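Local coordinates for endo-1,4-b-d-mannanase (Trichoderma reesei, PDB 1QNR), which hydrolyses internal beta-1,4-mannosidic linkages of mannan polysaccharides, as a family 5 glycoside hydrolase built on a TIM barrel, at residues L199-E205 / L235-H241; P271-Y277 / M300-W306; W71-L75 / Q143-Y147. One frame throughout, in Å; residues are numbered along the deposited sequence.

Interaction 1 (L199-E205 / L235-H241); sequences LVTLGDE and LDFGTFH
Residues 199-201 and 238-241 are extended strand; from Leu202 the first segment loops. The two segments run roughly the same way, end-to-end directions 36° apart. Leu199 lays CD2 3.7 Å from Asp236 CB, and its CB approaches the edge of the Phe237 ring, 4.0 Å from CE2. Val200 is gripped through both its N and its O by one residue: Val200 N donates to Asp236 OD2 and Asp236 N to Val200 O, each at 2.9 Å, while the same carboxylate forms a salt bridge with Lys192. Thr201 (chi1 t) sets its CB over the face of the Phe237 ring (chi1 p), 3.8 Å from the centroid, a CH-pi contact, and Thr201 OG1 donates to Phe237 O at 2.9 Å. This is the seam between the fifth and sixth strands of the (beta/alpha)8 barrel, where side chains and water take over much of the strand pairing: water 1 links Leu202 N (3.0 Å) to Phe237 O (2.9 Å). Gly203, at phi/psi 91/4, gives a weak bond from its N to Thr239 OG1 (3.2 Å). That hydroxyl donates in turn to Asp204 O (3.2 Å), and water 2 joins Asp204 OD1 (2.7 Å) to Thr239 N (3.0 Å). Glu205 O accepts from His241 N at 2.9 Å. Glu205 CA sits over the imidazole face. The Glu205 carboxylate forms a salt bridge with Arg171 and hydrogen-bonds a bound mannopyranose.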
loop_
_atom_site.group_PDB
_atom_site.type_symbol
_atom_site.label_atom_id
_atom_site.label_comp_id
_atom_site.label_asym_id
_atom_site.label_seq_id
_atom_site.Cartn_x
_atom_site.Cartn_y
_atom_site.Cartn_z
ATOM N N LEU A 199 -13.228 0.112 -3.144
ATOM C CA LEU A 199 -12.403 -0.919 -3.754
ATOM C C LEU A 199 -11.525 -1.669 -2.735
ATOM O O LEU A 199 -11.228 -1.136 -1.645
ATOM C CB LEU A 199 -11.446 -0.225 -4.756
ATOM C CG LEU A 199 -12.154 0.548 -5.890
ATOM C CD1 LEU A 199 -11.111 1.321 -6.765
ATOM C CD2 LEU A 199 -13.029 -0.376 -6.766
ATOM N N VAL A 200 -11.158 -2.924 -3.022
ATOM C CA VAL A 200 -10.301 -3.764 -2.190
ATOM C C VAL A 200 -9.190 -4.363 -3.077
ATOM O O VAL A 200 -9.396 -4.785 -4.212
ATOM C CB VAL A 200 -11.102 -4.875 -1.516
ATOM C CG1 VAL A 200 -10.285 -5.776 -0.562
ATOM C CG2 VAL A 200 -12.288 -4.308 -0.687
ATOM N N THR A 201 -7.951 -4.452 -2.493
ATOM C CA THR A 201 -6.810 -5.003 -3.228
ATOM C C THR A 201 -5.911 -5.791 -2.245
ATOM O O THR A 201 -6.052 -5.665 -1.008
ATOM C CB THR A 201 -6.005 -3.892 -3.957
ATOM O OG1 THR A 201 -5.052 -4.489 -4.886
ATOM C CG2 THR A 201 -5.285 -3.014 -2.959
ATOM N N LEU A 202 -5.005 -6.639 -2.744
ATOM C CA LEU A 202 -4.209 -7.509 -1.893
ATOM C C LEU A 202 -2.976 -6.801 -1.265
ATOM O O LEU A 202 -2.774 -7.053 -0.046
ATOM C CB LEU A 202 -3.748 -8.731 -2.751
ATOM C CG LEU A 202 -2.876 -9.794 -2.033
ATOM C CD1 LEU A 202 -3.492 -10.310 -0.736
ATOM C CD2 LEU A 202 -2.603 -10.993 -2.992
ATOM N N GLY A 203 -2.226 -5.977 -2.014
ATOM C CA GLY A 203 -1.001 -5.401 -1.452
ATOM C C GLY A 203 0.274 -6.217 -1.696
ATOM O O GLY A 203 1.295 -5.891 -1.113
ATOM N N ASP A 204 0.166 -7.308 -2.452
ATOM C CA ASP A 204 1.375 -8.091 -2.772
ATOM C C ASP A 204 2.304 -7.361 -3.713
ATOM O O ASP A 204 2.014 -6.387 -4.420
ATOM C CB ASP A 204 0.912 -9.454 -3.371
ATOM C CG ASP A 204 0.209 -9.226 -4.688
ATOM O OD1 ASP A 204 -0.808 -8.461 -4.736
ATOM O OD2 ASP A 204 0.645 -9.783 -5.749
ATOM N N GLU A 205 3.544 -7.927 -3.719
ATOM C CA GLU A 205 4.634 -7.421 -4.595
ATOM C C GLU A 205 4.525 -7.775 -6.057
ATOM O O GLU A 205 5.288 -7.297 -6.941
ATOM C CB GLU A 205 5.947 -7.922 -4.030
ATOM C CG GLU A 205 6.255 -7.432 -2.589
ATOM C CD GLU A 205 7.342 -8.322 -1.958
ATOM O OE1 GLU A 205 6.842 -9.359 -1.422
ATOM O OE2 GLU A 205 8.592 -8.110 -2.019
ATOM N N LEU A 235 -11.386 -9.003 -5.259
ATOM C CA LEU A 235 -10.253 -8.026 -5.389
ATOM C C LEU A 235 -10.545 -7.264 -6.666
ATOM O O LEU A 235 -10.738 -7.817 -7.770
ATOM C CB LEU A 235 -8.876 -8.736 -5.433
ATOM C CG LEU A 235 -8.531 -9.521 -4.169
ATOM C CD1 LEU A 235 -7.188 -10.266 -4.375
ATOM C CD2 LEU A 235 -8.404 -8.665 -2.909
ATOM N N ASP A 236 -10.491 -5.922 -6.642
ATOM C CA ASP A 236 -10.912 -5.086 -7.757
ATOM C C ASP A 236 -9.812 -4.705 -8.727
ATOM O O ASP A 236 -10.042 -4.363 -9.873
ATOM C CB ASP A 236 -11.612 -3.787 -7.194
ATOM C CG ASP A 236 -12.833 -4.118 -6.410
ATOM O OD1 ASP A 236 -13.785 -4.694 -7.008
ATOM O OD2 ASP A 236 -12.893 -3.887 -5.191
ATOM N N PHE A 237 -8.543 -4.742 -8.263
ATOM C CA PHE A 237 -7.386 -4.390 -9.121
ATOM C C PHE A 237 -6.130 -5.069 -8.580
ATOM O O PHE A 237 -6.141 -5.466 -7.401
ATOM C CB PHE A 237 -7.189 -2.841 -9.241
ATOM C CG PHE A 237 -6.917 -2.156 -7.920
ATOM C CD1 PHE A 237 -5.587 -1.933 -7.538
ATOM C CD2 PHE A 237 -7.950 -1.612 -7.158
ATOM C CE1 PHE A 237 -5.293 -1.218 -6.347
ATOM C CE2 PHE A 237 -7.678 -0.887 -5.982
ATOM C CZ PHE A 237 -6.348 -0.676 -5.578
ATOM N N GLY A 238 -5.079 -5.167 -9.411
ATOM C CA GLY A 238 -3.833 -5.813 -8.990
ATOM C C GLY A 238 -2.802 -4.787 -8.498
ATOM O O GLY A 238 -2.838 -3.599 -8.925
ATOM N N THR A 239 -1.890 -5.207 -7.613
ATOM C CA THR A 239 -0.753 -4.380 -7.177
ATOM C C THR A 239 0.550 -5.110 -7.472
ATOM O O THR A 239 0.649 -6.358 -7.376
ATOM C CB THR A 239 -0.785 -4.120 -5.618
ATOM O OG1 THR A 239 -0.962 -5.365 -4.898
ATOM C CG2 THR A 239 -1.959 -3.168 -5.279
ATOM N N PHE A 240 1.608 -4.333 -7.783
ATOM C CA PHE A 240 2.955 -4.947 -7.850
ATOM C C PHE A 240 4.009 -3.902 -7.449
ATOM O O PHE A 240 3.741 -2.688 -7.531
ATOM C CB PHE A 240 3.333 -5.578 -9.190
ATOM C CG PHE A 240 3.369 -4.609 -10.351
ATOM C CD1 PHE A 240 2.234 -4.295 -11.060
ATOM C CD2 PHE A 240 4.572 -4.015 -10.716
ATOM C CE1 PHE A 240 2.217 -3.420 -12.174
ATOM C CE2 PHE A 240 4.606 -3.094 -11.833
ATOM C CZ PHE A 240 3.402 -2.827 -12.542
ATOM N N HIS A 241 5.139 -4.360 -6.890
ATOM C CA HIS A 241 6.222 -3.493 -6.392
ATOM C C HIS A 241 7.541 -3.806 -7.176
ATOM O O HIS A 241 7.495 -4.737 -7.942
ATOM C CB HIS A 241 6.457 -3.762 -4.872
ATOM C CG HIS A 241 5.237 -3.493 -3.986
ATOM N ND1 HIS A 241 5.248 -3.724 -2.616
ATOM C CD2 HIS A 241 3.963 -3.080 -4.222
ATOM C CE1 HIS A 241 4.107 -3.383 -2.059
ATOM N NE2 HIS A 241 3.261 -3.023 -3.036
HETATM O O HOH W 1 -5.091 -7.524 -5.618
HETATM O O HOH W 2 -2.487 -8.022 -6.748
#

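Interaction 2 (P271-Y277 / M300-W306); sequences PCVFEEY and MGGDMFW
Met300, with all three chi angles m, folds back over the neighbouring strand so that its SD lies 3.8 Å from Cys272 CB and its CE 3.7 Å from Phe274 CB; Val273 CG1, pointing to the other face of the sheet, meets Met304 SD at 4.1 Å. Further along, the Tyr277 ring (chi1 p) takes Phe305 CA over its face, 3.7 Å from the centroid, in a CH-pi contact. The axes of strands 272-277 and 300-305 run parallel, 4.7 Å apart at closest and 6° off, with Cys272 paired to Met300 and Phe274 to Asp303. Helix 283-295 connects them in a beta-alpha-beta crossover, the repeating unit of the TIM barrel, here between its seventh and eighth strands. Gly301 N donates to Cys272 O (2.8 Å), Phe274 N to Gly302 O (3.1 Å), Met304 N to Phe274 O (2.8 Å) and Trp306 N to Tyr277 O (3.0 Å). Tyr277 OH donates to Asp303 OD1 at 2.7 Å, while Asp303 OD2 serves Tyr20. At the C-terminal end Glu276 CD lies 3.7 Å from Trp306 CE3; the carboxylate bonds Tyr243 and Arg54, at the position consistent with the family 5 nucleophile.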
loop_
_atom_site.group_PDB
_atom_site.type_symbol
_atom_site.label_atom_id
_atom_site.label_comp_id
_atom_site.label_asym_id
_atom_site.label_seq_id
_atom_site.Cartn_x
_atom_site.Cartn_y
_atom_site.Cartn_z
ATOM N N PRO A 271 -7.609 -3.042 -13.832
ATOM C CA PRO A 271 -6.373 -2.223 -13.816
ATOM C C PRO A 271 -5.336 -2.822 -12.874
ATOM O O PRO A 271 -5.649 -3.580 -11.942
ATOM C CB PRO A 271 -6.839 -0.864 -13.222
ATOM C CG PRO A 271 -8.304 -1.017 -12.933
ATOM C CD PRO A 271 -8.708 -2.456 -13.013
ATOM N N CYS A 272 -4.068 -2.452 -13.171
ATOM C CA CYS A 272 -2.975 -2.690 -12.240
ATOM C C CYS A 272 -2.480 -1.346 -11.693
ATOM O O CYS A 272 -2.537 -0.277 -12.340
ATOM C CB CYS A 272 -1.737 -3.182 -13.015
ATOM S SG CYS A 272 -1.283 -4.936 -12.889
ATOM N N VAL A 273 -1.998 -1.352 -10.413
ATOM C CA VAL A 273 -1.323 -0.199 -9.782
ATOM C C VAL A 273 0.135 -0.602 -9.487
ATOM O O VAL A 273 0.394 -1.617 -8.798
ATOM C CB VAL A 273 -2.012 0.274 -8.475
ATOM C CG1 VAL A 273 -1.233 1.412 -7.768
ATOM C CG2 VAL A 273 -3.433 0.774 -8.782
ATOM N N PHE A 274 1.053 0.192 -10.040
ATOM C CA PHE A 274 2.508 0.039 -9.820
ATOM C C PHE A 274 2.770 0.735 -8.457
ATOM O O PHE A 274 2.992 1.967 -8.424
ATOM C CB PHE A 274 3.232 0.670 -10.998
ATOM C CG PHE A 274 4.725 0.706 -11.069
ATOM C CD1 PHE A 274 5.480 -0.202 -10.313
ATOM C CD2 PHE A 274 5.392 1.603 -11.909
ATOM C CE1 PHE A 274 6.883 -0.179 -10.461
ATOM C CE2 PHE A 274 6.783 1.654 -12.035
ATOM C CZ PHE A 274 7.519 0.723 -11.310
ATOM N N GLU A 275 2.600 -0.002 -7.362
ATOM C CA GLU A 275 2.327 0.585 -6.032
ATOM C C GLU A 275 3.544 0.968 -5.204
ATOM O O GLU A 275 3.389 1.797 -4.290
ATOM C CB GLU A 275 1.457 -0.448 -5.262
ATOM C CG GLU A 275 1.013 -0.004 -3.857
ATOM C CD GLU A 275 0.167 -1.067 -3.156
ATOM O OE1 GLU A 275 0.659 -2.185 -2.902
ATOM O OE2 GLU A 275 -1.005 -0.675 -2.779
ATOM N N GLU A 276 4.722 0.389 -5.492
ATOM C CA GLU A 276 5.972 0.819 -4.868
ATOM C C GLU A 276 7.117 0.636 -5.846
ATOM O O GLU A 276 7.104 -0.408 -6.551
ATOM C CB GLU A 276 6.369 0.019 -3.610
ATOM C CG GLU A 276 5.430 0.059 -2.391
ATOM C CD GLU A 276 5.981 -0.696 -1.231
ATOM O OE1 GLU A 276 7.202 -1.080 -1.235
ATOM O OE2 GLU A 276 5.268 -1.009 -0.239
ATOM N N TYR A 277 8.118 1.505 -5.847
ATOM C CA TYR A 277 9.342 1.247 -6.642
ATOM C C TYR A 277 10.452 2.188 -6.159
ATOM O O TYR A 277 10.184 3.300 -5.690
ATOM C CB TYR A 277 9.106 1.432 -8.149
ATOM C CG TYR A 277 8.551 2.764 -8.580
ATOM C CD1 TYR A 277 9.336 3.889 -8.898
ATOM C CD2 TYR A 277 7.155 2.965 -8.734
ATOM C CE1 TYR A 277 8.802 5.085 -9.326
ATOM C CE2 TYR A 277 6.610 4.158 -9.158
ATOM C CZ TYR A 277 7.414 5.253 -9.451
ATOM O OH TYR A 277 6.883 6.475 -9.870
ATOM N N MET A 300 -2.264 -0.501 -17.211
ATOM C CA MET A 300 -1.827 0.268 -16.045
ATOM C C MET A 300 -2.805 1.396 -15.694
ATOM O O MET A 300 -3.206 2.167 -16.571
ATOM C CB MET A 300 -0.453 0.915 -16.245
ATOM C CG MET A 300 0.664 -0.099 -16.423
ATOM S SD MET A 300 0.827 -1.302 -15.054
ATOM C CE MET A 300 0.735 -0.151 -13.638
ATOM N N GLY A 301 -3.225 1.503 -14.444
ATOM C CA GLY A 301 -4.057 2.602 -13.982
ATOM C C GLY A 301 -3.377 3.700 -13.249
ATOM O O GLY A 301 -3.880 4.846 -13.172
ATOM N N GLY A 302 -2.177 3.433 -12.707
ATOM C CA GLY A 302 -1.415 4.572 -12.046
ATOM C C GLY A 302 -0.141 3.960 -11.421
ATOM O O GLY A 302 0.088 2.763 -11.464
ATOM N N ASP A 303 0.680 4.882 -10.836
ATOM C CA ASP A 303 1.945 4.472 -10.180
ATOM C C ASP A 303 2.262 5.358 -8.970
ATOM O O ASP A 303 1.781 6.503 -8.885
ATOM C CB ASP A 303 3.166 4.509 -11.146
ATOM C CG ASP A 303 3.568 5.970 -11.474
ATOM O OD1 ASP A 303 4.364 6.575 -10.728
ATOM O OD2 ASP A 303 3.102 6.466 -12.529
ATOM N N MET A 304 2.959 4.746 -7.970
ATOM C CA MET A 304 3.267 5.439 -6.678
ATOM C C MET A 304 4.681 5.110 -6.292
ATOM O O MET A 304 5.021 3.971 -5.879
ATOM C CB MET A 304 2.289 4.929 -5.570
ATOM C CG MET A 304 0.827 5.090 -6.047
ATOM S SD MET A 304 -0.459 4.369 -5.000
ATOM C CE MET A 304 -0.333 5.475 -3.637
ATOM N N PHE A 305 5.595 6.094 -6.346
ATOM C CA PHE A 305 6.981 5.844 -5.952
ATOM C C PHE A 305 7.106 5.630 -4.439
ATOM O O PHE A 305 6.302 6.153 -3.633
ATOM C CB PHE A 305 7.925 6.978 -6.418
ATOM C CG PHE A 305 7.656 8.366 -5.835
ATOM C CD1 PHE A 305 6.698 9.210 -6.372
ATOM C CD2 PHE A 305 8.320 8.766 -4.670
ATOM C CE1 PHE A 305 6.525 10.501 -5.865
ATOM C CE2 PHE A 305 8.096 10.074 -4.145
ATOM C CZ PHE A 305 7.169 10.908 -4.715
ATOM N N TRP A 306 8.150 4.845 -4.051
ATOM C CA TRP A 306 8.559 4.748 -2.642
ATOM C C TRP A 306 9.791 5.612 -2.463
ATOM O O TRP A 306 10.852 5.284 -3.113
ATOM C CB TRP A 306 8.851 3.251 -2.258
ATOM C CG TRP A 306 9.236 3.161 -0.792
ATOM C CD1 TRP A 306 10.476 3.373 -0.242
ATOM C CD2 TRP A 306 8.373 2.816 0.316
ATOM N NE1 TRP A 306 10.428 3.216 1.129
ATOM C CE2 TRP A 306 9.134 2.848 1.508
ATOM C CE3 TRP A 306 7.009 2.459 0.393
ATOM C CZ2 TRP A 306 8.611 2.599 2.758
ATOM C CZ3 TRP A 306 6.480 2.122 1.664
ATOM C CH2 TRP A 306 7.254 2.204 2.845
#

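Interaction 3 (W71-L75 / Q143-Y147); sequences WFQKL and QYRKY
A single hydrogen bond crosses between these segments, and it joins two glutamines: Gln143 NE2 donates to Gln73 OE1 at 2.9 Å with an almost straight angle of 167°. Gln73 reaches across with chi1 and chi2 both t, while Gln143 bends at chi2 (t, then p) to present its amide. The other end of the Gln73 amide, NE2, is bound to Asp60 and Tyr123, so this side chain ties its own strand to three other parts of the chain. Tyr147, which points toward residues 71-75, carries its hydroxyl past them to the carbonyl of Gly57.

The backbones stay well apart, CA to CA 7.8 Å for Gln73 and Tyr147 and 8.3 Å for Leu75 and Gln143; the chain through 73-75 thus runs counter to the helix. Residues 143-147 form one turn of helix 138-155, closed by Tyr147 N to Gln143 O at 2.9 Å, which puts these two side chains on the same face. Strand 73-74 is the middle strand of a small mixed sheet, 60-61, 73-74 and 81-82, inserted between the second barrel strand and the helix that follows it. The contact seats this excursion on the helix between barrel strands three and four.

Van der Waals packing does the rest. Leu75 CD2 lies 3.6 Å from Gln143 CG, Gln73 OE1 sits 3.4 Å from Tyr147 CB, and Phe72 meets the tyrosine through CB, 4.2 Å from Tyr147 CE1, and through CD2, 3.4 Å from Tyr147 OH. Ile82 of the adjoining strand touches Gln73, Gln143 and Tyr147 alike.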
loop_
_atom_site.group_PDB
_atom_site.type_symbol
_atom_site.label_atom_id
_atom_site.label_comp_id
_atom_site.label_asym_id
_atom_site.label_seq_id
_atom_site.Cartn_x
_atom_site.Cartn_y
_atom_site.Cartn_z
ATOM N N TRP A 71 0.336 3.748 19.363
ATOM C CA TRP A 71 0.083 2.324 19.125
ATOM C C TRP A 71 -1.368 2.114 18.704
ATOM O O TRP A 71 -2.227 2.816 19.288
ATOM C CB TRP A 71 0.459 1.450 20.371
ATOM C CG TRP A 71 -0.317 1.752 21.622
ATOM C CD1 TRP A 71 -0.125 2.851 22.433
ATOM C CD2 TRP A 71 -1.364 0.978 22.228
ATOM N NE1 TRP A 71 -0.989 2.768 23.509
ATOM C CE2 TRP A 71 -1.790 1.651 23.407
ATOM C CE3 TRP A 71 -2.035 -0.219 21.848
ATOM C CZ2 TRP A 71 -2.807 1.128 24.197
ATOM C CZ3 TRP A 71 -3.064 -0.742 22.645
ATOM C CH2 TRP A 71 -3.431 -0.057 23.820
ATOM N N PHE A 72 -1.642 1.231 17.691
ATOM C CA PHE A 72 -3.045 1.040 17.291
ATOM C C PHE A 72 -3.591 -0.264 17.919
ATOM O O PHE A 72 -4.821 -0.322 18.120
ATOM C CB PHE A 72 -3.176 0.993 15.776
ATOM C CG PHE A 72 -2.827 2.302 15.018
ATOM C CD1 PHE A 72 -2.702 3.528 15.680
ATOM C CD2 PHE A 72 -2.664 2.275 13.638
ATOM C CE1 PHE A 72 -2.385 4.690 14.938
ATOM C CE2 PHE A 72 -2.354 3.420 12.889
ATOM C CZ PHE A 72 -2.227 4.623 13.574
ATOM N N GLN A 73 -2.788 -1.290 18.168
ATOM C CA GLN A 73 -3.322 -2.563 18.711
ATOM C C GLN A 73 -2.234 -3.258 19.542
ATOM O O GLN A 73 -1.064 -3.320 19.081
ATOM C CB GLN A 73 -3.751 -3.435 17.486
ATOM C CG GLN A 73 -4.305 -4.817 17.928
ATOM C CD GLN A 73 -4.853 -5.628 16.796
ATOM O OE1 GLN A 73 -5.945 -6.243 16.832
ATOM N NE2 GLN A 73 -4.111 -5.783 15.648
ATOM N N LYS A 74 -2.659 -3.811 20.716
ATOM C CA LYS A 74 -1.749 -4.619 21.558
ATOM C C LYS A 74 -2.242 -6.062 21.451
ATOM O O LYS A 74 -3.426 -6.350 21.708
ATOM C CB LYS A 74 -1.833 -4.113 23.010
ATOM C CG LYS A 74 -1.034 -5.104 23.913
ATOM C CD LYS A 74 -1.028 -4.679 25.389
ATOM C CE LYS A 74 -0.491 -5.857 26.221
ATOM N NZ LYS A 74 -0.686 -5.641 27.702
ATOM N N LEU A 75 -1.355 -6.950 21.025
ATOM C CA LEU A 75 -1.646 -8.362 20.788
ATOM C C LEU A 75 -1.154 -9.195 21.964
ATOM O O LEU A 75 0.031 -9.161 22.238
ATOM C CB LEU A 75 -1.010 -8.822 19.455
ATOM C CG LEU A 75 -1.653 -8.065 18.247
ATOM C CD1 LEU A 75 -0.825 -8.268 17.009
ATOM C CD2 LEU A 75 -3.111 -8.507 18.064
ATOM N N GLN A 143 -8.482 -12.188 15.766
ATOM C CA GLN A 143 -8.066 -10.835 16.150
ATOM C C GLN A 143 -7.773 -9.947 14.951
ATOM O O GLN A 143 -8.223 -8.759 14.978
ATOM C CB GLN A 143 -6.870 -10.878 17.143
ATOM C CG GLN A 143 -6.558 -9.515 17.735
ATOM C CD GLN A 143 -7.662 -8.898 18.563
ATOM O OE1 GLN A 143 -8.421 -9.619 19.251
ATOM N NE2 GLN A 143 -7.829 -7.564 18.579
ATOM N N TYR A 144 -7.124 -10.429 13.903
ATOM C CA TYR A 144 -6.905 -9.638 12.663
ATOM C C TYR A 144 -8.251 -9.150 12.128
ATOM O O TYR A 144 -8.370 -7.953 11.719
ATOM C CB TYR A 144 -6.140 -10.470 11.627
ATOM C CG TYR A 144 -6.079 -9.898 10.220
ATOM C CD1 TYR A 144 -5.229 -8.816 9.883
ATOM C CD2 TYR A 144 -6.820 -10.496 9.191
ATOM C CE1 TYR A 144 -5.210 -8.309 8.578
ATOM C CE2 TYR A 144 -6.766 -10.017 7.869
ATOM C CZ TYR A 144 -5.978 -8.893 7.589
ATOM O OH TYR A 144 -5.984 -8.470 6.252
ATOM N N ARG A 145 -9.264 -10.042 12.060
ATOM C CA ARG A 145 -10.564 -9.572 11.529
ATOM C C ARG A 145 -11.255 -8.582 12.483
ATOM O O ARG A 145 -11.952 -7.646 12.002
ATOM C CB ARG A 145 -11.532 -10.761 11.222
ATOM C CG ARG A 145 -10.927 -11.697 10.154
ATOM C CD ARG A 145 -11.969 -12.826 9.902
ATOM N NE ARG A 145 -11.681 -13.411 8.621
ATOM C CZ ARG A 145 -12.463 -13.851 7.666
ATOM N NH1 ARG A 145 -11.762 -14.367 6.643
ATOM N NH2 ARG A 145 -13.832 -13.787 7.717
ATOM N N LYS A 146 -11.047 -8.703 13.797
ATOM C CA LYS A 146 -11.607 -7.691 14.720
ATOM C C LYS A 146 -10.918 -6.349 14.457
ATOM O O LYS A 146 -11.589 -5.290 14.479
ATOM C CB LYS A 146 -11.371 -8.098 16.190
ATOM C CG LYS A 146 -12.278 -9.177 16.742
ATOM C CD LYS A 146 -12.018 -9.365 18.260
ATOM C CE LYS A 146 -12.488 -8.191 19.063
ATOM N NZ LYS A 146 -12.793 -8.525 20.496
ATOM N N TYR A 147 -9.611 -6.354 14.145
ATOM C CA TYR A 147 -8.917 -5.064 13.826
ATOM C C TYR A 147 -9.341 -4.511 12.490
ATOM O O TYR A 147 -9.632 -3.298 12.407
ATOM C CB TYR A 147 -7.348 -5.353 13.850
ATOM C CG TYR A 147 -6.614 -4.033 13.645
ATOM C CD1 TYR A 147 -6.643 -3.070 14.683
ATOM C CD2 TYR A 147 -5.952 -3.743 12.458
ATOM C CE1 TYR A 147 -6.042 -1.831 14.511
ATOM C CE2 TYR A 147 -5.338 -2.489 12.285
ATOM C CZ TYR A 147 -5.446 -1.553 13.278
ATOM O OH TYR A 147 -4.850 -0.268 13.102
#

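Overall arrangement
Along the chain interaction 3 closes first, then interaction 1, then interaction 2. The last two are neighbours in the barrel wall, their centres 10 Å apart: strands 238-242 and 272-277 lie side by side, joined by Gly238 O to Val273 N (2.8 Å), and His241 NE2 meets Glu275 OE1 at 2.7 Å. Together they carry the wall from the fifth strand to the eighth and gather polar side chains at its C-terminal end, where a TIM barrel has its active site. Interaction 3 lies outside that wall, its centre about 22 Å from that of interaction 1 and 28 Å from that of interaction 2, fixing an inserted small sheet to an outer helix.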